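Local coordinates for biotin protein ligase-like protein of unknown function (PDB 3BFM), which is of unknown function but belongs to the biotin/lipoate protein ligase family, binds calcium and forms a two-chain assembly, at residues A31-V40 against R50-E58; T5-T13 against P157-L168. All blocks are in the same frame, centred on the assembly; numbering follows the deposited sequence.

Contact 1 (A31-V40 against R50-E58). With CA (calcium ion), chain C.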
loop_
_atom_site.group_PDB
_atom_site.type_symbol
_atom_site.label_atom_id
_atom_site.label_comp_id
_atom_site.label_asym_id
_atom_site.label_seq_id
_atom_site.Cartn_x
_atom_site.Cartn_y
_atom_site.Cartn_z
ATOM N N ALA A 31 11.852 -9.690 -5.580
ATOM C CA ALA A 31 11.866 -8.349 -6.134
ATOM C C ALA A 31 12.498 -8.417 -7.541
ATOM O O ALA A 31 11.985 -7.866 -8.514
ATOM C CB ALA A 31 12.648 -7.423 -5.207
ATOM N N GLU A 32 13.592 -9.138 -7.656
ATOM C CA GLU A 32 14.261 -9.264 -8.968
ATOM C C GLU A 32 13.391 -10.009 -10.002
ATOM O O GLU A 32 13.455 -9.709 -11.197
ATOM C CB GLU A 32 15.638 -9.908 -8.805
ATOM C CG GLU A 32 16.485 -9.913 -10.094
ATOM C CD GLU A 32 16.686 -8.523 -10.732
ATOM O OE1 GLU A 32 17.005 -7.563 -10.001
ATOM O OE2 GLU A 32 16.524 -8.404 -11.975
ATOM N N LEU A 33 12.568 -10.938 -9.528
ATOM C CA LEU A 33 11.514 -11.586 -10.330
ATOM C C LEU A 33 10.330 -10.707 -10.686
ATOM O O LEU A 33 9.444 -11.165 -11.384
ATOM C CB LEU A 33 10.924 -12.794 -9.577
ATOM C CG LEU A 33 11.718 -14.091 -9.622
ATOM C CD1 LEU A 33 11.251 -15.031 -8.530
ATOM C CD2 LEU A 33 11.573 -14.730 -11.011
ATOM N N GLY A 34 10.248 -9.498 -10.147
ATOM C CA GLY A 34 9.185 -8.596 -10.518
ATOM C C GLY A 34 8.054 -8.455 -9.523
ATOM O O GLY A 34 7.061 -7.793 -9.836
ATOM N N VAL A 35 8.172 -9.020 -8.321
ATOM C CA VAL A 35 7.120 -8.851 -7.326
ATOM C C VAL A 35 7.147 -7.381 -6.897
ATOM O O VAL A 35 8.217 -6.783 -6.715
ATOM C CB VAL A 35 7.265 -9.860 -6.142
ATOM C CG1 VAL A 35 6.058 -9.827 -5.229
ATOM C CG2 VAL A 35 7.440 -11.269 -6.684
ATOM N N ASP A 36 5.970 -6.799 -6.759
ATOM C CA ASP A 36 5.869 -5.368 -6.520
ATOM C C ASP A 36 6.039 -5.019 -5.040
ATOM O O ASP A 36 6.104 -5.887 -4.165
ATOM C CB ASP A 36 4.499 -4.822 -6.965
ATOM C CG ASP A 36 3.998 -5.412 -8.279
ATOM O OD1 ASP A 36 4.771 -5.423 -9.268
ATOM O OD2 ASP A 36 2.808 -5.842 -8.315
ATOM N N ALA A 37 6.073 -3.722 -4.788
ATOM C CA ALA A 37 6.154 -3.165 -3.462
ATOM C C ALA A 37 4.998 -3.656 -2.599
ATOM O O ALA A 37 3.924 -3.983 -3.100
ATOM C CB ALA A 37 6.139 -1.645 -3.537
ATOM N N GLY A 38 5.241 -3.736 -1.298
ATOM C CA GLY A 38 4.208 -4.039 -0.357
ATOM C C GLY A 38 4.305 -5.434 0.209
ATOM O O GLY A 38 3.688 -5.708 1.222
ATOM N N LEU A 39 5.085 -6.290 -0.432
ATOM C CA LEU A 39 5.399 -7.597 0.146
ATOM C C LEU A 39 6.219 -7.464 1.418
ATOM O O LEU A 39 7.250 -6.746 1.432
ATOM C CB LEU A 39 6.182 -8.435 -0.828
ATOM C CG LEU A 39 6.591 -9.842 -0.403
ATOM C CD1 LEU A 39 5.358 -10.741 -0.247
ATOM C CD2 LEU A 39 7.588 -10.438 -1.422
ATOM N N VAL A 40 5.783 -8.195 2.432
ATOM C CA VAL A 40 6.468 -8.361 3.699
ATOM C C VAL A 40 6.719 -9.849 3.878
ATOM O O VAL A 40 5.819 -10.607 4.167
ATOM C CB VAL A 40 5.674 -7.821 4.922
ATOM C CG1 VAL A 40 6.464 -8.030 6.225
ATOM C CG2 VAL A 40 5.279 -6.370 4.724
ATOM N N ARG A 50 12.696 -12.350 11.895
ATOM C CA ARG A 50 13.246 -11.783 10.661
ATOM C C ARG A 50 12.103 -11.336 9.805
ATOM O O ARG A 50 11.044 -11.979 9.815
ATOM C CB ARG A 50 14.159 -12.759 9.912
ATOM C CG ARG A 50 15.443 -13.046 10.682
ATOM C CD ARG A 50 16.232 -14.165 10.020
ATOM N NE ARG A 50 15.699 -15.440 10.439
ATOM C CZ ARG A 50 16.019 -16.611 9.901
ATOM N NH1 ARG A 50 16.870 -16.698 8.888
ATOM N NH2 ARG A 50 15.471 -17.711 10.380
ATOM N N ALA A 51 12.301 -10.227 9.094
ATOM C CA ALA A 51 11.320 -9.751 8.175
ATOM C C ALA A 51 11.957 -8.876 7.148
ATOM O O ALA A 51 13.088 -8.393 7.320
ATOM C CB ALA A 51 10.167 -9.044 8.928
ATOM N N ALA A 52 11.290 -8.719 6.023
ATOM C CA ALA A 52 11.865 -7.884 4.935
ATOM C C ALA A 52 10.701 -7.292 4.156
ATOM O O ALA A 52 9.720 -7.972 3.918
ATOM C CB ALA A 52 12.842 -8.673 4.016
ATOM N N LEU A 53 10.870 -6.024 3.776
ATOM C CA LEU A 53 9.895 -5.238 2.997
ATOM C C LEU A 53 10.441 -4.926 1.619
ATOM O O LEU A 53 11.591 -4.438 1.499
ATOM C CB LEU A 53 9.666 -3.873 3.623
ATOM C CG LEU A 53 9.553 -3.743 5.124
ATOM C CD1 LEU A 53 9.383 -2.262 5.420
ATOM C CD2 LEU A 53 8.367 -4.557 5.634
ATOM N N VAL A 54 9.612 -5.162 0.592
ATOM C CA VAL A 54 9.930 -4.763 -0.791
ATOM C C VAL A 54 9.293 -3.391 -1.036
ATOM O O VAL A 54 8.078 -3.199 -0.792
ATOM C CB VAL A 54 9.403 -5.766 -1.840
ATOM C CG1 VAL A 54 9.604 -5.217 -3.268
ATOM C CG2 VAL A 54 10.062 -7.171 -1.627
ATOM N N LEU A 55 10.141 -2.469 -1.485
ATOM C CA LEU A 55 9.789 -1.087 -1.794
ATOM C C LEU A 55 10.229 -0.728 -3.225
ATOM O O LEU A 55 11.099 -1.382 -3.821
ATOM C CB LEU A 55 10.497 -0.166 -0.808
ATOM C CG LEU A 55 10.271 -0.516 0.654
ATOM C CD1 LEU A 55 11.114 0.341 1.598
ATOM C CD2 LEU A 55 8.790 -0.337 0.951
ATOM N N ALA A 56 9.618 0.316 -3.767
ATOM C CA ALA A 56 10.008 0.846 -5.071
ATOM C C ALA A 56 9.839 2.366 -5.162
ATOM O O ALA A 56 8.996 2.854 -5.907
ATOM C CB ALA A 56 9.217 0.144 -6.176
ATOM N N PRO A 57 10.667 3.131 -4.431
ATOM C CA PRO A 57 10.566 4.593 -4.488
ATOM C C PRO A 57 11.100 5.126 -5.826
ATOM O O PRO A 57 12.133 4.679 -6.325
ATOM C CB PRO A 57 11.419 5.059 -3.318
ATOM C CG PRO A 57 12.412 3.972 -3.114
ATOM C CD PRO A 57 11.775 2.677 -3.566
ATOM N N GLU A 58 10.375 6.054 -6.426
ATOM C CA GLU A 58 10.744 6.508 -7.755
ATOM C C GLU A 58 11.652 7.728 -7.636
ATOM O O GLU A 58 11.272 8.851 -7.931
ATOM C CB GLU A 58 9.493 6.766 -8.579
ATOM C CG GLU A 58 8.791 5.479 -8.936
ATOM C CD GLU A 58 7.305 5.656 -9.100
ATOM O OE1 GLU A 58 6.588 5.625 -8.071
ATOM O OE2 GLU A 58 6.861 5.813 -10.258
HETATM CA CA CA C . 1.790 -4.964 -3.734
HETATM O O HOH W 1 3.360 -6.851 -3.770
HETATM O O HOH W 2 1.300 -5.956 -5.940
HETATM O O HOH W 3 1.712 -3.030 -5.260
HETATM O O HOH W 4 1.137 -3.047 -2.359
HETATM O O HOH W 5 1.545 -5.922 -1.526
#
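Val-54 and the turn at 36-39 hold each other by two backbone bonds: Gly-38 N gives its hydrogen to Val-54 O at 2.9 Å, and Val-54 N returns one to Leu-39 O at 3.0 Å. The two branches of Val-54 part ways here. With CG1 opposite the backbone N (chi1 173°), that methyl lies against Asp-36 O at 3.7 Å and reaches Ala-31 CB in helix 23-32, while CG2 meets Leu-39 CD2 at 4.1 Å. Cutting this side chain back to an alanine is likely to open a gap between Ala-31, the Asp-36 carbonyl and Leu-39. This is where strands 39-44 and 48-55 of the antiparallel hairpin in the ligase-like domain begin to pair. One residue on, Val-40 and Leu-53 form a non-hydrogen-bonded pair whose side chains run side by side, Val-40 CG2 touching Leu-53 CD2 in one of the two conformers of Leu-53. The chain arrives from the helix through a Schellman motif at Gly-34 and a type II turn from Asp-36 to Leu-39, with Gly-38 at positive phi. That turn presents Ala-37 O to a calcium ion at 2.4 Å, together with five waters and Ala-37 O of the second subunit. Second-shell Asp-36 steadies two of these waters, accepting one through its carbonyl O and another through OD2.

Contact 2 (T5-T13 against P157-L168)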
loop_
_atom_site.group_PDB
_atom_site.type_symbol
_atom_site.label_atom_id
_atom_site.label_comp_id
_atom_site.label_asym_id
_atom_site.label_seq_id
_atom_site.Cartn_x
_atom_site.Cartn_y
_atom_site.Cartn_z
ATOM N N THR A 5 -2.405 -15.162 13.683
ATOM C CA THR A 5 -2.682 -14.409 12.420
ATOM C C THR A 5 -1.972 -13.064 12.408
ATOM O O THR A 5 -2.142 -12.251 13.308
ATOM C CB THR A 5 -4.199 -14.188 12.194
ATOM O OG1 THR A 5 -4.849 -15.459 12.059
ATOM C CG2 THR A 5 -4.459 -13.365 10.930
ATOM N N ILE A 6 -1.178 -12.837 11.371
ATOM C CA ILE A 6 -0.412 -11.599 11.251
ATOM C C ILE A 6 -1.132 -10.693 10.256
ATOM O O ILE A 6 -1.229 -11.004 9.060
ATOM C CB ILE A 6 1.032 -11.873 10.839
ATOM C CG1 ILE A 6 1.764 -12.623 11.959
ATOM C CG2 ILE A 6 1.788 -10.585 10.583
ATOM C CD1 ILE A 6 3.132 -13.133 11.546
ATOM N N THR A 7 -1.612 -9.565 10.759
ATOM C CA THR A 7 -2.413 -8.639 9.971
ATOM C C THR A 7 -1.583 -7.424 9.611
ATOM O O THR A 7 -1.022 -6.808 10.487
ATOM C CB THR A 7 -3.626 -8.195 10.787
ATOM O OG1 THR A 7 -4.301 -9.364 11.250
ATOM C CG2 THR A 7 -4.569 -7.372 9.944
ATOM N N PHE A 8 -1.505 -7.106 8.320
ATOM C CA PHE A 8 -0.750 -5.975 7.811
ATOM C C PHE A 8 -1.731 -4.956 7.293
ATOM O O PHE A 8 -2.902 -5.299 7.073
ATOM C CB PHE A 8 0.197 -6.420 6.700
ATOM C CG PHE A 8 1.349 -7.246 7.207
ATOM C CD1 PHE A 8 2.331 -6.679 7.999
ATOM C CD2 PHE A 8 1.444 -8.591 6.917
ATOM C CE1 PHE A 8 3.350 -7.446 8.488
ATOM C CE2 PHE A 8 2.489 -9.359 7.411
ATOM C CZ PHE A 8 3.423 -8.801 8.184
ATOM N N PRO A 9 -1.290 -3.699 7.160
ATOM C CA PRO A 9 -2.124 -2.664 6.540
ATOM C C PRO A 9 -2.633 -3.066 5.147
ATOM O O PRO A 9 -2.057 -3.929 4.482
ATOM C CB PRO A 9 -1.184 -1.472 6.416
ATOM C CG PRO A 9 -0.077 -1.716 7.328
ATOM C CD PRO A 9 -0.001 -3.163 7.641
ATOM N N PRO A 10 -3.734 -2.445 4.690
ATOM C CA PRO A 10 -4.201 -2.723 3.347
ATOM C C PRO A 10 -3.098 -2.506 2.334
ATOM O O PRO A 10 -2.352 -1.530 2.450
ATOM C CB PRO A 10 -5.310 -1.677 3.145
ATOM C CG PRO A 10 -5.823 -1.446 4.481
ATOM C CD PRO A 10 -4.614 -1.486 5.382
ATOM N N LEU A 11 -2.989 -3.423 1.381
ATOM C CA LEU A 11 -1.961 -3.341 0.337
ATOM C C LEU A 11 -0.549 -3.719 0.819
ATOM O O LEU A 11 0.440 -3.563 0.093
ATOM C CB LEU A 11 -1.952 -1.952 -0.334
ATOM C CG LEU A 11 -2.998 -1.752 -1.444
ATOM C CD1 LEU A 11 -4.414 -2.252 -1.060
ATOM C CD2 LEU A 11 -3.020 -0.300 -1.909
HETATM N N MSE A 12 -0.433 -4.209 2.044
HETATM C CA MSE A 12 0.764 -4.972 2.395
HETATM C C MSE A 12 0.362 -6.434 2.402
HETATM O O MSE A 12 -0.771 -6.769 2.715
HETATM C CB MSE A 12 1.379 -4.510 3.698
HETATM C CG MSE A 12 2.411 -3.407 3.513
HETATM SE SE MSE A 12 2.864 -2.427 5.122
HETATM C CE MSE A 12 4.686 -2.023 4.747
ATOM N N THR A 13 1.275 -7.288 1.963
ATOM C CA THR A 13 1.012 -8.689 1.753
ATOM C C THR A 13 2.036 -9.412 2.574
ATOM O O THR A 13 3.210 -9.288 2.260
ATOM C CB THR A 13 1.325 -9.082 0.298
ATOM O OG1 THR A 13 0.687 -8.171 -0.599
ATOM C CG2 THR A 13 0.880 -10.534 0.000
ATOM N N PRO A 157 4.803 -11.557 16.897
ATOM C CA PRO A 157 3.837 -11.219 15.851
ATOM C C PRO A 157 3.338 -9.778 15.933
ATOM O O PRO A 157 3.147 -9.134 14.917
ATOM C CB PRO A 157 2.657 -12.180 16.122
ATOM C CG PRO A 157 3.187 -13.259 16.966
ATOM C CD PRO A 157 4.368 -12.707 17.711
ATOM N N ARG A 158 3.053 -9.294 17.131
ATOM C CA ARG A 158 2.548 -7.923 17.301
ATOM C C ARG A 158 3.598 -6.890 16.945
ATOM O O ARG A 158 3.288 -5.855 16.386
ATOM C CB ARG A 158 2.071 -7.691 18.730
ATOM C CG ARG A 158 0.958 -8.650 19.208
ATOM C CD ARG A 158 -0.365 -8.464 18.484
ATOM N NE ARG A 158 -0.454 -9.141 17.197
ATOM C CZ ARG A 158 -0.666 -10.447 17.027
ATOM N NH1 ARG A 158 -0.755 -11.269 18.069
ATOM N NH2 ARG A 158 -0.743 -10.936 15.800
ATOM N N LEU A 159 4.845 -7.167 17.309
ATOM C CA LEU A 159 5.990 -6.300 16.941
ATOM C C LEU A 159 6.198 -6.193 15.409
ATOM O O LEU A 159 6.414 -5.111 14.850
ATOM C CB LEU A 159 7.246 -6.765 17.654
ATOM C CG LEU A 159 8.500 -5.902 17.409
ATOM C CD1 LEU A 159 8.343 -4.437 17.827
ATOM C CD2 LEU A 159 9.755 -6.495 18.099
ATOM N N LEU A 160 6.134 -7.339 14.737
ATOM C CA LEU A 160 6.147 -7.376 13.280
ATOM C C LEU A 160 5.058 -6.538 12.639
ATOM O O LEU A 160 5.332 -5.745 11.740
ATOM C CB LEU A 160 6.075 -8.821 12.809
ATOM C CG LEU A 160 5.985 -9.073 11.316
ATOM C CD1 LEU A 160 7.194 -8.470 10.556
ATOM C CD2 LEU A 160 5.894 -10.594 11.107
ATOM N N GLU A 161 3.808 -6.721 13.090
ATOM C CA GLU A 161 2.688 -5.949 12.596
ATOM C C GLU A 161 2.917 -4.474 12.806
ATOM O O GLU A 161 2.646 -3.658 11.928
ATOM C CB GLU A 161 1.414 -6.339 13.363
ATOM C CG GLU A 161 0.915 -7.701 13.021
ATOM C CD GLU A 161 -0.226 -8.170 13.923
ATOM O OE1 GLU A 161 -0.451 -7.561 15.001
ATOM O OE2 GLU A 161 -0.921 -9.131 13.516
ATOM N N SER A 162 3.420 -4.141 13.987
ATOM C CA SER A 162 3.640 -2.750 14.359
ATOM C C SER A 162 4.768 -2.119 13.542
ATOM O O SER A 162 4.683 -0.960 13.148
ATOM C CB SER A 162 3.925 -2.657 15.843
ATOM O OG SER A 162 3.857 -1.319 16.249
ATOM N N TRP A 163 5.818 -2.891 13.277
ATOM C CA TRP A 163 6.926 -2.379 12.468
ATOM C C TRP A 163 6.356 -2.003 11.083
ATOM O O TRP A 163 6.528 -0.882 10.572
ATOM C CB TRP A 163 8.040 -3.385 12.360
ATOM C CG TRP A 163 9.213 -2.902 11.539
ATOM C CD1 TRP A 163 9.949 -1.751 11.742
ATOM C CD2 TRP A 163 9.813 -3.573 10.434
ATOM N NE1 TRP A 163 10.945 -1.676 10.821
ATOM C CE2 TRP A 163 10.892 -2.775 10.001
ATOM C CE3 TRP A 163 9.525 -4.758 9.755
ATOM C CZ2 TRP A 163 11.685 -3.119 8.899
ATOM C CZ3 TRP A 163 10.306 -5.111 8.649
ATOM C CH2 TRP A 163 11.385 -4.306 8.247
ATOM N N ALA A 164 5.655 -2.956 10.480
ATOM C CA ALA A 164 5.058 -2.707 9.165
ATOM C C ALA A 164 4.195 -1.444 9.134
ATOM O O ALA A 164 4.339 -0.606 8.216
ATOM C CB ALA A 164 4.282 -3.923 8.669
ATOM N N ARG A 165 3.318 -1.294 10.117
ATOM C CA ARG A 165 2.444 -0.138 10.207
ATOM C C ARG A 165 3.212 1.157 10.392
ATOM O O ARG A 165 2.958 2.151 9.680
ATOM C CB ARG A 165 1.441 -0.248 11.358
ATOM C CG ARG A 165 0.171 -0.933 11.030
ATOM C CD ARG A 165 -0.916 -0.629 12.059
ATOM N NE ARG A 165 -0.436 -0.756 13.446
ATOM C CZ ARG A 165 -0.290 -1.904 14.121
ATOM N NH1 ARG A 165 -0.561 -3.086 13.562
ATOM N NH2 ARG A 165 0.150 -1.872 15.375
ATOM N N HIS A 166 4.158 1.187 11.318
ATOM C CA HIS A 166 4.910 2.425 11.485
ATOM C C HIS A 166 5.862 2.756 10.318
ATOM O O HIS A 166 6.013 3.914 9.960
ATOM C CB HIS A 166 5.694 2.408 12.801
ATOM C CG HIS A 166 4.854 2.639 14.000
ATOM N ND1 HIS A 166 4.315 1.616 14.733
ATOM C CD2 HIS A 166 4.467 3.789 14.605
ATOM C CE1 HIS A 166 3.607 2.121 15.735
ATOM N NE2 HIS A 166 3.690 3.435 15.677
ATOM N N CYS A 167 6.488 1.750 9.692
ATOM C CA CYS A 167 7.227 1.989 8.460
ATOM C C CYS A 167 6.350 2.617 7.386
ATOM O O CYS A 167 6.745 3.561 6.715
ATOM C CB CYS A 167 7.854 0.696 7.933
ATOM S SG CYS A 167 9.221 0.166 8.928
ATOM N N LEU A 168 5.157 2.081 7.187
ATOM C CA LEU A 168 4.284 2.644 6.181
ATOM C C LEU A 168 3.936 4.094 6.512
ATOM O O LEU A 168 3.935 4.915 5.630
ATOM C CB LEU A 168 3.003 1.828 6.068
ATOM C CG LEU A 168 1.932 2.279 5.081
ATOM C CD1 LEU A 168 2.426 2.160 3.661
ATOM C CD2 LEU A 168 0.654 1.404 5.333
HETATM O O HOH W 6 -0.085 -4.235 10.681
#
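Glu-161 OE2 is gripped from opposite faces of its carboxylate, by Thr-7 N of the N-terminal loop at 2.9 Å and by Arg-158 NH2 of its own helix. In the biotin/lipoate ligase-like domain, this lays the irregular 5-13 segment along helix 156-175. The Thr-7 bond is nearly straight and arrives on the anti side of OE2, 31° out of the carboxylate plane. Arg-158 takes the carboxylate side-on, with NE 2.7 Å from OE1 in a salt bridge; the acceptors lie in the guanidinium plane, yet both nitrogens stand well above the carboxylate plane. Two donors on OE2 and one on OE1 should hold the group against rotation and probably stabilise its negative charge. Beside it, the side chains of Ile-6 and Leu-160 cross at about a right angle, CD1 touching CD2, and Ile-6 CG2 rests on the aliphatic stem of Glu-161. Phe-8 starts out away from the helix, but chi1 of -71° sets its CG beside the backbone N and the ring comes back with its edge to the helix. There CD1 meets Ala-164 CB at 3.4 Å and CZ lies near Leu-160 CG; Val-40 of strand 39-44 also packs on this ring. Farther along, Pro-9 CB lies 3.6 Å from Leu-168 CD2, and Pro-9 CG packs on Arg-165 CG. At the end of the type II turn from Pro-9, selenomethionine Met-12 sets SE 4.1 Å from Ala-164 CB. A water donates to both Thr-7 O, at 2.7 Å, and Glu-161 O.

How the contacts relate
The centres of contacts 1 and 2 lie 14 Å apart within the same ligase-family region. Along the chain both segments of contact 1 fall between the two segments of contact 2: the N-terminal segment comes first, 31-40 and 50-58, carrying the hairpin strands 39-44 and 48-55, follow, and helix 156-175 comes last. They join directly where the loop 5-13 runs into edge strand 13-16, which pairs in parallel with strand 39-44 through probable hydrogen bonds from Val-40 N to Thr-13 O and from Thr-13 N to Gly-38 O. Ala-51 on the hairpin also packs against Leu-160 of the helix. Both contacts reach the second subunit, so this edge of the mixed sheet is part of the dimer contact.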